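Local coordinates for protein alpha-glucosidase ([Eubacterium] rectale, PDB 6PNR) that probably hydrolyses alpha-glycosidic bonds of sulfoquinovosides, as a sulfoquinovosidase of glycoside hydrolase family 31, at residues D258-D262 against R263-V267; K504-F507 against L508-E512; L547-V550 against Y551-A555. All blocks are in the same frame, centred on the assembly; numbering follows the deposited sequence.

Contact 1 (D258-D262 against R263-V267); sequences DKTLD and RNIKV
N264 and I265 turn their amides back onto L261 and T260 and close the end of helix 250-262 in a Schellman motif, from which the chain enters strand 267-271 of the TIM barrel. N264 is in a left-handed backbone conformation (phi 66°), and its N-H bonds to L261 O at 2.9 Å. I265 N reaches T260 O in a weak bond of 3.3 Å. T260 O also takes a weak bond from R263 N, whose better partner is K259 O at 3.0 Å, and D262 O accepts from a water that also donates to N264 OD1. R263, bent at chi2 (54°), carries its guanidinium back to the helix: NH1 meets D262 OD2 in a salt bridge of 2.9 Å with weak hydrogen-bond geometry, and K259 CG lies over one face. R263 NH2 pairs with E538 of helix 538-568, while K259 NZ bonds to Y535 O and T260 OG1 to Y534 OH and L256 O. Apolar contacts complete the turn: L261 CD2 touches V267 CG2 at 3.8 Å, and T260 CG2 lies 3.6 Å from I265 CB.

Contact 2 (K504-F507 against L508-E512); sequences KELF and LRWAE
L506 and W510 lie side by side, one turn apart, on the tightly packed part of this helix. L506 CG stands anti to its own backbone N (chi1 176°), which brings the methyl-bearing end alongside the six-membered ring of the indole. CD1 comes in at the ring edge, near its plane, 3.7 Å from W510 CE3. Beyond the pair, W510 NE1 is held by S489 OG and the indole packs on L469 and V472 of helix 469-481. Were L506 shortened to an alanine, the CE3 edge of W510 would probably lose its neighbour within the helix, leaving the indole to S489 and helix 469-481 for support. F507 and A511 make a looser pair, F507 CE1 being 4.3 Å from A511 CB, but both side chains touch I491. These residues belong to helix 504-514, the crossover between strands 490-491 and 521-522 in a beta-alpha-beta unit of the TIM barrel, and regular backbone bonds such as R509 N to E505 O (2.9 Å) run through it. The more open side is that of K504 and E505. The extended K504 chain lays CG and CE against L508 CD1, each at 3.8 Å, and sends NZ on to D537 and D539. E505 OE2 accepts from a water at 2.7 Å, which in turn accepts from R509 NE, and has a second donor in D608 N. Past this water the helix is buried again, and there R509 NH1 grips E512 OE2 in a salt bridge of 2.7 Å, the carboxylate oxygen lying in the guanidinium plane and met on its syn side.

Contact 3 (L547-V550 against Y551-A555); sequences LVDV and YTMLA
M553 crosses D549 obliquely, its CB and CG close to the backbone of the preceding turn, midway along helix 538-568 of the TIM-barrel domain. From its CB, which sits 3.5 Å from V550 O, the chain leaves with CG anti to the carbonyl carbon (chi1 -65°), and this brings CG to 3.3 Å from D549 O. SD then passes D549 O at 4.0 Å and D549 OD2 at 4.2 Å. The bend at chi3 (70°) turns CE away from D549; the side chain also touches I661 of helix 655-665. D549 O accepts two bonds: M553 N arrives nearly in line with the C=O, and T552 OG1 comes from the side at 2.6 Å. The threonine can make the second bond because chi1 (64°) places OG1 between its backbone N and carbonyl carbon, within reach of the carbonyl three residues back. Its CG2 meanwhile rests on V548 O. The buried D549 carboxylate is met by two lysines, OD1 by K266 and OD2 by K664 and also by Y665 OH, linking the helix to the loop before strand 267-271 and to helix 655-665. Y551 takes another direction: its ring sets an edge toward V548 O, and its OH bonds to P518 O. V550 and L554 point the same way, V550 against Y665, L554 against F658 and I661. L554 N bonds to V550 O, and between the two side chains V550 CG1 lies 4.0 Å from L554 CD1.

How the contacts relate
Helix 538-568 joins the set, since contact 3 touches both others while contacts 1 and 2 stay about 8 Å apart at their nearest atoms. K266, just past the Schellman turn of contact 1, sends NZ to D549 OD1 of contact 3 in a salt bridge of 3.1 Å, with T552 OG1 a weaker partner. Alongside it, K266 O packs on V548 CG1 at 3.4 Å. Contact 2 meets contact 3 by packing round L547 CD1, with A511 CB 3.7 Å away from that atom. The W510 side chain of contact 2 is about 12 Å from the bound aza-sugar inhibitor; none of the three contacts includes a residue lining its pocket.

Contact 1 (D258-D262 against R263-V267)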
loop_
_atom_site.group_PDB
_atom_site.type_symbol
_atom_site.label_atom_id
_atom_site.label_comp_id
_atom_site.label_asym_id
_atom_site.label_seq_id
_atom_site.Cartn_x
_atom_site.Cartn_y
_atom_site.Cartn_z
ATOM N N ASP A 258 7.499 44.750 17.540
ATOM C CA ASP A 258 8.122 45.553 18.588
ATOM C C ASP A 258 8.831 44.682 19.619
ATOM O O ASP A 258 9.967 44.977 20.015
ATOM C CB ASP A 258 7.065 46.437 19.254
ATOM C CG ASP A 258 6.462 47.451 18.291
ATOM O OD1 ASP A 258 7.163 47.855 17.339
ATOM O OD2 ASP A 258 5.291 47.849 18.484
ATOM N N LYS A 259 8.180 43.599 20.065
ATOM C CA LYS A 259 8.801 42.691 21.027
ATOM C C LYS A 259 10.081 42.093 20.462
ATOM O O LYS A 259 11.116 42.036 21.138
ATOM C CB LYS A 259 7.813 41.570 21.404
ATOM C CG LYS A 259 8.321 40.629 22.488
ATOM C CD LYS A 259 7.305 39.516 22.758
ATOM C CE LYS A 259 7.538 38.884 24.125
ATOM N NZ LYS A 259 6.481 37.890 24.501
ATOM N N THR A 260 10.029 41.646 19.211
ATOM C CA THR A 260 11.214 41.067 18.584
ATOM C C THR A 260 12.358 42.075 18.533
ATOM O O THR A 260 13.488 41.782 18.951
ATOM C CB THR A 260 10.848 40.575 17.186
ATOM O OG1 THR A 260 9.796 39.606 17.308
ATOM C CG2 THR A 260 12.063 39.945 16.504
ATOM N N LEU A 261 12.067 43.284 18.061
ATOM C CA LEU A 261 13.076 44.339 18.026
ATOM C C LEU A 261 13.556 44.699 19.429
ATOM O O LEU A 261 14.749 44.960 19.637
ATOM C CB LEU A 261 12.517 45.572 17.315
ATOM C CG LEU A 261 12.201 45.400 15.825
ATOM C CD1 LEU A 261 11.297 46.532 15.334
ATOM C CD2 LEU A 261 13.480 45.332 14.997
ATOM N N ASP A 262 12.646 44.730 20.406
ATOM C CA ASP A 262 13.056 45.056 21.772
ATOM C C ASP A 262 14.054 44.041 22.308
ATOM O O ASP A 262 14.903 44.386 23.138
ATOM C CB ASP A 262 11.842 45.132 22.699
ATOM C CG ASP A 262 12.235 45.366 24.155
ATOM O OD1 ASP A 262 12.730 46.473 24.474
ATOM O OD2 ASP A 262 12.066 44.434 24.972
ATOM N N ARG A 263 13.979 42.796 21.837
ATOM C CA ARG A 263 14.898 41.741 22.234
ATOM C C ARG A 263 16.158 41.713 21.373
ATOM O O ARG A 263 16.902 40.730 21.421
ATOM C CB ARG A 263 14.186 40.379 22.189
ATOM C CG ARG A 263 13.616 39.918 23.541
ATOM C CD ARG A 263 12.707 40.953 24.183
ATOM N NE ARG A 263 11.840 40.332 25.190
ATOM C CZ ARG A 263 10.730 40.884 25.660
ATOM N NH1 ARG A 263 10.339 42.082 25.222
ATOM N NH2 ARG A 263 10.007 40.237 26.557
ATOM N N ASN A 264 16.397 42.754 20.576
ATOM C CA ASN A 264 17.634 42.908 19.799
ATOM C C ASN A 264 17.790 41.839 18.720
ATOM O O ASN A 264 18.911 41.498 18.325
ATOM C CB ASN A 264 18.865 42.919 20.710
ATOM C CG ASN A 264 18.782 43.988 21.769
ATOM O OD1 ASN A 264 18.315 45.106 21.508
ATOM N ND2 ASN A 264 19.197 43.645 22.987
ATOM N N ILE A 265 16.682 41.292 18.239
ATOM C CA ILE A 265 16.697 40.445 17.053
ATOM C C ILE A 265 16.559 41.352 15.839
ATOM O O ILE A 265 15.610 42.139 15.749
ATOM C CB ILE A 265 15.569 39.402 17.099
ATOM C CG1 ILE A 265 15.715 38.493 18.327
ATOM C CG2 ILE A 265 15.549 38.593 15.810
ATOM C CD1 ILE A 265 14.427 37.753 18.674
ATOM N N LYS A 266 17.510 41.254 14.908
ATOM C CA LYS A 266 17.436 42.035 13.680
ATOM C C LYS A 266 16.323 41.517 12.783
ATOM O O LYS A 266 16.237 40.312 12.516
ATOM C CB LYS A 266 18.772 41.986 12.940
ATOM C CG LYS A 266 19.874 42.781 13.612
ATOM C CD LYS A 266 21.237 42.300 13.130
ATOM C CE LYS A 266 22.324 43.301 13.480
ATOM N NZ LYS A 266 23.621 42.950 12.833
ATOM N N VAL A 267 15.486 42.425 12.288
ATOM C CA VAL A 267 14.314 42.049 11.501
ATOM C C VAL A 267 14.450 42.662 10.115
ATOM O O VAL A 267 14.596 43.881 9.986
ATOM C CB VAL A 267 13.008 42.493 12.178
ATOM C CG1 VAL A 267 11.801 42.171 11.309
ATOM C CG2 VAL A 267 12.881 41.821 13.555
HETATM O O HOH W 1 16.611 46.778 23.562
#

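Contact 2 (K504-F507 against L508-E512)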
loop_
_atom_site.group_PDB
_atom_site.type_symbol
_atom_site.label_atom_id
_atom_site.label_comp_id
_atom_site.label_asym_id
_atom_site.label_seq_id
_atom_site.Cartn_x
_atom_site.Cartn_y
_atom_site.Cartn_z
ATOM N N LYS A 504 10.851 23.871 21.810
ATOM C CA LYS A 504 11.908 24.877 21.787
ATOM C C LYS A 504 13.164 24.346 21.111
ATOM O O LYS A 504 13.764 25.022 20.261
ATOM C CB LYS A 504 12.230 25.325 23.218
ATOM C CG LYS A 504 13.502 26.181 23.348
ATOM C CD LYS A 504 13.738 26.574 24.826
ATOM C CE LYS A 504 15.072 27.283 25.019
ATOM N NZ LYS A 504 15.136 28.011 26.335
ATOM N N GLU A 505 13.588 23.137 21.484
ATOM C CA GLU A 505 14.826 22.603 20.928
ATOM C C GLU A 505 14.728 22.474 19.411
ATOM O O GLU A 505 15.688 22.774 18.686
ATOM C CB GLU A 505 15.145 21.244 21.565
ATOM C CG GLU A 505 16.471 20.632 21.084
ATOM C CD GLU A 505 16.584 19.144 21.384
ATOM O OE1 GLU A 505 15.555 18.531 21.742
ATOM O OE2 GLU A 505 17.693 18.584 21.239
ATOM N N LEU A 506 13.575 22.027 18.918
ATOM C CA LEU A 506 13.374 21.913 17.473
ATOM C C LEU A 506 13.473 23.269 16.789
ATOM O O LEU A 506 14.121 23.402 15.745
ATOM C CB LEU A 506 12.018 21.282 17.172
ATOM C CG LEU A 506 11.820 21.277 15.650
ATOM C CD1 LEU A 506 12.749 20.242 14.993
ATOM C CD2 LEU A 506 10.398 21.076 15.288
ATOM N N PHE A 507 12.815 24.287 17.344
ATOM C CA PHE A 507 12.902 25.604 16.731
ATOM C C PHE A 507 14.348 26.063 16.654
ATOM O O PHE A 507 14.784 26.591 15.620
ATOM C CB PHE A 507 12.056 26.629 17.498
ATOM C CG PHE A 507 12.198 28.031 16.963
ATOM C CD1 PHE A 507 13.257 28.843 17.367
ATOM C CD2 PHE A 507 11.308 28.522 16.024
ATOM C CE1 PHE A 507 13.421 30.124 16.845
ATOM C CE2 PHE A 507 11.461 29.802 15.500
ATOM C CZ PHE A 507 12.521 30.603 15.915
ATOM N N LEU A 508 15.109 25.871 17.739
ATOM C CA LEU A 508 16.477 26.375 17.775
ATOM C C LEU A 508 17.396 25.594 16.837
ATOM O O LEU A 508 18.238 26.193 16.157
ATOM C CB LEU A 508 17.008 26.347 19.208
ATOM C CG LEU A 508 16.361 27.402 20.112
ATOM C CD1 LEU A 508 16.743 27.152 21.559
ATOM C CD2 LEU A 508 16.763 28.803 19.665
ATOM N N ARG A 509 17.266 24.263 16.796
ATOM C CA ARG A 509 18.038 23.475 15.833
ATOM C C ARG A 509 17.701 23.870 14.400
ATOM O O ARG A 509 18.581 23.876 13.533
ATOM C CB ARG A 509 17.791 21.973 16.020
ATOM C CG ARG A 509 18.507 21.345 17.213
ATOM C CD ARG A 509 20.037 21.479 17.090
ATOM N NE ARG A 509 20.681 20.721 18.162
ATOM C CZ ARG A 509 21.951 20.840 18.534
ATOM N NH1 ARG A 509 22.759 21.700 17.927
ATOM N NH2 ARG A 509 22.411 20.086 19.530
ATOM N N TRP A 510 16.424 24.163 14.120
ATOM C CA TRP A 510 16.057 24.595 12.770
ATOM C C TRP A 510 16.645 25.965 12.448
ATOM O O TRP A 510 17.117 26.198 11.329
ATOM C CB TRP A 510 14.532 24.623 12.621
ATOM C CG TRP A 510 13.993 24.181 11.254
ATOM C CD1 TRP A 510 14.274 24.727 10.032
ATOM C CD2 TRP A 510 13.033 23.136 11.016
ATOM N NE1 TRP A 510 13.564 24.065 9.042
ATOM C CE2 TRP A 510 12.791 23.092 9.627
ATOM C CE3 TRP A 510 12.375 22.216 11.849
ATOM C CZ2 TRP A 510 11.924 22.163 9.047
ATOM C CZ3 TRP A 510 11.509 21.294 11.274
ATOM C CH2 TRP A 510 11.291 21.278 9.883
ATOM N N ALA A 511 16.621 26.889 13.409
ATOM C CA ALA A 511 17.140 28.227 13.144
ATOM C C ALA A 511 18.653 28.211 12.894
ATOM O O ALA A 511 19.160 28.991 12.075
ATOM C CB ALA A 511 16.779 29.155 14.299
ATOM N N GLU A 512 19.390 27.331 13.580
ATOM C CA GLU A 512 20.844 27.305 13.422
ATOM C C GLU A 512 21.267 26.663 12.103
ATOM O O GLU A 512 22.414 26.856 11.671
ATOM C CB GLU A 512 21.507 26.588 14.612
ATOM C CG GLU A 512 21.516 25.066 14.552
ATOM C CD GLU A 512 21.998 24.418 15.855
ATOM O OE1 GLU A 512 21.671 24.937 16.945
ATOM O OE2 GLU A 512 22.703 23.388 15.790
HETATM O O HOH W 2 19.754 18.243 19.489
#

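Contact 3 (L547-V550 against Y551-A555)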
loop_
_atom_site.group_PDB
_atom_site.type_symbol
_atom_site.label_atom_id
_atom_site.label_comp_id
_atom_site.label_asym_id
_atom_site.label_seq_id
_atom_site.Cartn_x
_atom_site.Cartn_y
_atom_site.Cartn_z
ATOM N N LEU A 547 21.777 33.960 16.468
ATOM C CA LEU A 547 21.726 33.236 15.199
ATOM C C LEU A 547 21.454 34.183 14.037
ATOM O O LEU A 547 22.072 34.069 12.971
ATOM C CB LEU A 547 20.659 32.134 15.254
ATOM C CG LEU A 547 20.797 31.093 16.385
ATOM C CD1 LEU A 547 19.635 30.104 16.393
ATOM C CD2 LEU A 547 22.128 30.346 16.336
ATOM N N VAL A 548 20.533 35.123 14.222
ATOM C CA VAL A 548 20.215 36.054 13.150
ATOM C C VAL A 548 21.388 36.999 12.907
ATOM O O VAL A 548 21.695 37.343 11.760
ATOM C CB VAL A 548 18.915 36.804 13.491
ATOM C CG1 VAL A 548 18.702 37.978 12.561
ATOM C CG2 VAL A 548 17.715 35.828 13.439
ATOM N N ASP A 549 22.071 37.420 13.976
ATOM C CA ASP A 549 23.265 38.243 13.800
ATOM C C ASP A 549 24.314 37.504 12.978
ATOM O O ASP A 549 24.891 38.079 12.052
ATOM C CB ASP A 549 23.826 38.665 15.161
ATOM C CG ASP A 549 24.905 39.750 15.051
ATOM O OD1 ASP A 549 24.954 40.458 14.026
ATOM O OD2 ASP A 549 25.704 39.890 16.002
ATOM N N VAL A 550 24.532 36.216 13.263
ATOM C CA VAL A 550 25.445 35.419 12.445
ATOM C C VAL A 550 25.025 35.459 10.980
ATOM O O VAL A 550 25.862 35.631 10.084
ATOM C CB VAL A 550 25.528 33.974 12.972
ATOM C CG1 VAL A 550 26.259 33.087 11.979
ATOM C CG2 VAL A 550 26.235 33.944 14.317
ATOM N N TYR A 551 23.725 35.299 10.712
ATOM C CA TYR A 551 23.238 35.380 9.337
ATOM C C TYR A 551 23.619 36.708 8.693
ATOM O O TYR A 551 24.109 36.731 7.558
ATOM C CB TYR A 551 21.719 35.167 9.311
ATOM C CG TYR A 551 21.035 35.494 7.998
ATOM C CD1 TYR A 551 21.050 34.598 6.932
ATOM C CD2 TYR A 551 20.341 36.687 7.843
ATOM C CE1 TYR A 551 20.397 34.894 5.742
ATOM C CE2 TYR A 551 19.694 36.990 6.667
ATOM C CZ TYR A 551 19.728 36.097 5.619
ATOM O OH TYR A 551 19.072 36.420 4.457
ATOM N N THR A 552 23.441 37.824 9.407
ATOM C CA THR A 552 23.828 39.106 8.816
ATOM C C THR A 552 25.340 39.209 8.629
ATOM O O THR A 552 25.801 39.799 7.651
ATOM C CB THR A 552 23.315 40.278 9.652
ATOM O OG1 THR A 552 23.937 40.269 10.946
ATOM C CG2 THR A 552 21.795 40.204 9.792
ATOM N N MET A 553 26.130 38.644 9.547
ATOM C CA MET A 553 27.582 38.679 9.384
ATOM C C MET A 553 28.030 37.864 8.173
ATOM O O MET A 553 29.012 38.227 7.506
ATOM C CB MET A 553 28.258 38.178 10.665
ATOM C CG MET A 553 28.014 39.088 11.855
ATOM S SD MET A 553 28.630 38.382 13.394
ATOM C CE MET A 553 30.407 38.495 13.120
ATOM N N LEU A 554 27.314 36.780 7.859
ATOM C CA LEU A 554 27.636 35.961 6.697
ATOM C C LEU A 554 27.241 36.628 5.385
ATOM O O LEU A 554 27.754 36.231 4.331
ATOM C CB LEU A 554 26.935 34.594 6.790
ATOM C CG LEU A 554 27.411 33.571 7.829
ATOM C CD1 LEU A 554 26.372 32.481 8.046
ATOM C CD2 LEU A 554 28.731 32.945 7.391
ATOM N N ALA A 555 26.340 37.608 5.431
ATOM C CA ALA A 555 25.742 38.167 4.217
ATOM C C ALA A 555 26.726 38.543 3.114
ATOM O O ALA A 555 26.399 38.306 1.936
ATOM C CB ALA A 555 24.899 39.399 4.581
#